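Local coordinates for protein arginase (Thermus thermophilus, PDB 2EF4) that probably hydrolyses L-arginine to urea and L-ornithine with the help of two manganese ions per subunit, a step of the urea cycle, at residues 3-8 / 30-35. Residues are numbered along the deposited sequence; the frame is centred on the assembly and turned at random.
Sequences VAVVGV and RLLEQL
With chi1 at 173°, Val3 carries CG1 opposite its own backbone N, and Leu35, whose CG lies beside its backbone N and opposite its carbonyl carbon (chi1 -76°), extends CD1, anti to CA, to meet that methyl. The two side chains cross at about a right angle, and Val3 CG1 to Leu35 CD1, at 4.0 Å, is the shortest approach between segments 3-8 and 30-35. Val5 supplies the larger share of the strand's buried surface, because its branches reach different leucines. Its CG2 lies 4.3 Å from Leu32 CG and 4.4 Å from Leu35 CD1, while its CG1 stands 4.4 Å from Leu31 CD2. Leu35 CD1 thus touches both valines, which lie two residues apart on the same face of the strand. The four pairs are all carbon against carbon, one close and three looser, so the join is purely apolar and modest in extent, 167 Å² with both sides summed. The axes of strand 3-8 and helix 31-35 run nearly antiparallel, at 174°, with a closest approach of 10.5 Å, the layering of a helix packed on a sheet in the alpha/beta fold of arginases. Strand 2-8 lies between strands 41-47 and 87-93 of the parallel sheet; Leu32 and Leu35 also touch Val42, Leu31 and Val5 share Leu92, and helix 272-284 flanks helix 31-38 through Val278 and Leu282.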
ATOM      1  N   VAL A   3     -33.742 -10.282  15.986  1.00 41.28           N
ATOM      2  CA  VAL A   3     -32.956 -10.450  14.773  1.00 41.28           C
ATOM      3  C   VAL A   3     -32.231 -11.782  14.846  1.00 41.28           C
ATOM      4  O   VAL A   3     -31.767 -12.186  15.908  1.00 41.28           O
ATOM      5  CB  VAL A   3     -31.908  -9.314  14.624  1.00 41.28           C
ATOM      6  CG1 VAL A   3     -30.977  -9.597  13.454  1.00 41.28           C
ATOM      7  CG2 VAL A   3     -32.616  -7.987  14.414  1.00 41.28           C
ATOM      8  N   ALA A   4     -32.153 -12.469  13.715  1.00 41.28           N
ATOM      9  CA  ALA A   4     -31.462 -13.743  13.644  1.00 41.28           C
ATOM     10  C   ALA A   4     -30.394 -13.600  12.576  1.00 41.28           C
ATOM     11  O   ALA A   4     -30.648 -13.045  11.507  1.00 41.28           O
ATOM     12  CB  ALA A   4     -32.430 -14.862  13.277  1.00 41.28           C
ATOM     13  N   VAL A   5     -29.193 -14.079  12.871  1.00 41.28           N
ATOM     14  CA  VAL A   5     -28.105 -14.004  11.911  1.00 41.28           C
ATOM     15  C   VAL A   5     -27.710 -15.418  11.532  1.00 41.28           C
ATOM     16  O   VAL A   5     -27.608 -16.290  12.388  1.00 41.28           O
ATOM     17  CB  VAL A   5     -26.878 -13.282  12.507  1.00 41.28           C
ATOM     18  CG1 VAL A   5     -25.753 -13.213  11.479  1.00 41.28           C
ATOM     19  CG2 VAL A   5     -27.270 -11.883  12.959  1.00 41.28           C
ATOM     20  N   VAL A   6     -27.518 -15.645  10.236  1.00 41.28           N
ATOM     21  CA  VAL A   6     -27.110 -16.943   9.719  1.00 41.28           C
ATOM     22  C   VAL A   6     -26.132 -16.691   8.581  1.00 41.28           C
ATOM     23  O   VAL A   6     -26.321 -15.771   7.779  1.00 41.28           O
ATOM     24  CB  VAL A   6     -28.316 -17.775   9.196  1.00 41.28           C
ATOM     25  CG1 VAL A   6     -29.093 -16.996   8.140  1.00 41.28           C
ATOM     26  CG2 VAL A   6     -27.818 -19.083   8.616  1.00 41.28           C
ATOM     27  N   GLY A   7     -25.074 -17.493   8.523  1.00 41.28           N
ATOM     28  CA  GLY A   7     -24.094 -17.309   7.473  1.00 41.28           C
ATOM     29  C   GLY A   7     -24.119 -18.447   6.484  1.00 41.28           C
ATOM     30  O   GLY A   7     -24.540 -19.560   6.816  1.00 41.28           O
ATOM     31  N   VAL A   8     -23.685 -18.159   5.260  1.00 41.28           N
ATOM     32  CA  VAL A   8     -23.622 -19.152   4.192  1.00 41.28           C
ATOM     33  C   VAL A   8     -22.238 -18.995   3.570  1.00 41.28           C
ATOM     34  O   VAL A   8     -22.063 -18.245   2.605  1.00 41.28           O
ATOM     35  CB  VAL A   8     -24.720 -18.901   3.123  1.00 41.28           C
ATOM     36  CG1 VAL A   8     -24.797 -20.070   2.152  1.00 41.28           C
ATOM     37  CG2 VAL A   8     -26.060 -18.698   3.802  1.00 41.28           C
ATOM     38  N   ARG A  30     -18.059  -7.144  14.182  1.00 41.28           N
ATOM     39  CA  ARG A  30     -18.998  -7.013  15.293  1.00 41.28           C
ATOM     40  C   ARG A  30     -20.452  -6.684  14.954  1.00 41.28           C
ATOM     41  O   ARG A  30     -21.075  -5.857  15.630  1.00 41.28           O
ATOM     42  CB  ARG A  30     -18.465  -5.979  16.287  1.00 41.28           C
ATOM     43  CG  ARG A  30     -17.135  -6.368  16.915  1.00 41.28           C
ATOM     44  CD  ARG A  30     -16.694  -5.355  17.966  1.00 41.28           C
ATOM     45  NE  ARG A  30     -15.550  -5.845  18.731  1.00 41.28           N
ATOM     46  CZ  ARG A  30     -14.979  -5.200  19.748  1.00 41.28           C
ATOM     47  NH1 ARG A  30     -15.440  -4.015  20.141  1.00 41.28           N
ATOM     48  NH2 ARG A  30     -13.946  -5.750  20.380  1.00 41.28           N
ATOM     49  N   LEU A  31     -20.997  -7.341  13.931  1.00 41.28           N
ATOM     50  CA  LEU A  31     -22.382  -7.117  13.532  1.00 41.28           C
ATOM     51  C   LEU A  31     -23.338  -7.388  14.689  1.00 41.28           C
ATOM     52  O   LEU A  31     -24.223  -6.582  14.966  1.00 41.28           O
ATOM     53  CB  LEU A  31     -22.754  -8.016  12.349  1.00 41.28           C
ATOM     54  CG  LEU A  31     -24.246  -8.047  11.988  1.00 41.28           C
ATOM     55  CD1 LEU A  31     -24.724  -6.646  11.618  1.00 41.28           C
ATOM     56  CD2 LEU A  31     -24.478  -9.020  10.843  1.00 41.28           C
ATOM     57  N   LEU A  32     -23.162  -8.514  15.369  1.00 41.28           N
ATOM     58  CA  LEU A  32     -24.044  -8.863  16.474  1.00 41.28           C
ATOM     59  C   LEU A  32     -23.998  -7.903  17.647  1.00 41.28           C
ATOM     60  O   LEU A  32     -25.032  -7.417  18.109  1.00 41.28           O
ATOM     61  CB  LEU A  32     -23.756 -10.280  16.963  1.00 41.28           C
ATOM     62  CG  LEU A  32     -24.386 -11.323  16.043  1.00 41.28           C
ATOM     63  CD1 LEU A  32     -23.402 -11.696  14.941  1.00 41.28           C
ATOM     64  CD2 LEU A  32     -24.776 -12.536  16.854  1.00 41.28           C
ATOM     65  N   GLU A  33     -22.798  -7.631  18.136  1.00 41.28           N
ATOM     66  CA  GLU A  33     -22.658  -6.725  19.249  1.00 41.28           C
ATOM     67  C   GLU A  33     -23.283  -5.381  18.945  1.00 41.28           C
ATOM     68  O   GLU A  33     -23.992  -4.836  19.775  1.00 41.28           O
ATOM     69  CB  GLU A  33     -21.183  -6.553  19.599  1.00 41.28           C
ATOM     70  CG  GLU A  33     -20.888  -5.349  20.480  1.00 41.28           C
ATOM     71  CD  GLU A  33     -19.428  -5.274  20.918  1.00 41.28           C
ATOM     72  OE1 GLU A  33     -19.066  -6.009  21.862  1.00 41.28           O
ATOM     73  OE2 GLU A  33     -18.640  -4.494  20.324  1.00 41.28           O
ATOM     74  N   GLN A  34     -23.042  -4.851  17.751  1.00 41.28           N
ATOM     75  CA  GLN A  34     -23.604  -3.554  17.384  1.00 41.28           C
ATOM     76  C   GLN A  34     -25.118  -3.578  17.219  1.00 41.28           C
ATOM     77  O   GLN A  34     -25.779  -2.555  17.406  1.00 41.28           O
ATOM     78  CB  GLN A  34     -22.935  -3.026  16.111  1.00 41.28           C
ATOM     79  CG  GLN A  34     -21.447  -2.740  16.294  1.00 41.28           C
ATOM     80  CD  GLN A  34     -20.811  -2.059  15.092  1.00 41.28           C
ATOM     81  OE1 GLN A  34     -21.072  -0.886  14.820  1.00 41.28           O
ATOM     82  NE2 GLN A  34     -19.976  -2.796  14.363  1.00 41.28           N
ATOM     83  N   LEU A  35     -25.669  -4.730  16.851  1.00 41.28           N
ATOM     84  CA  LEU A  35     -27.114  -4.840  16.718  1.00 41.28           C
ATOM     85  C   LEU A  35     -27.699  -4.796  18.127  1.00 41.28           C
ATOM     86  O   LEU A  35     -28.782  -4.255  18.339  1.00 41.28           O
ATOM     87  CB  LEU A  35     -27.512  -6.146  16.030  1.00 41.28           C
ATOM     88  CG  LEU A  35     -27.303  -6.192  14.518  1.00 41.28           C
ATOM     89  CD1 LEU A  35     -27.579  -7.589  14.002  1.00 41.28           C
ATOM     90  CD2 LEU A  35     -28.208  -5.171  13.855  1.00 41.28           C
TER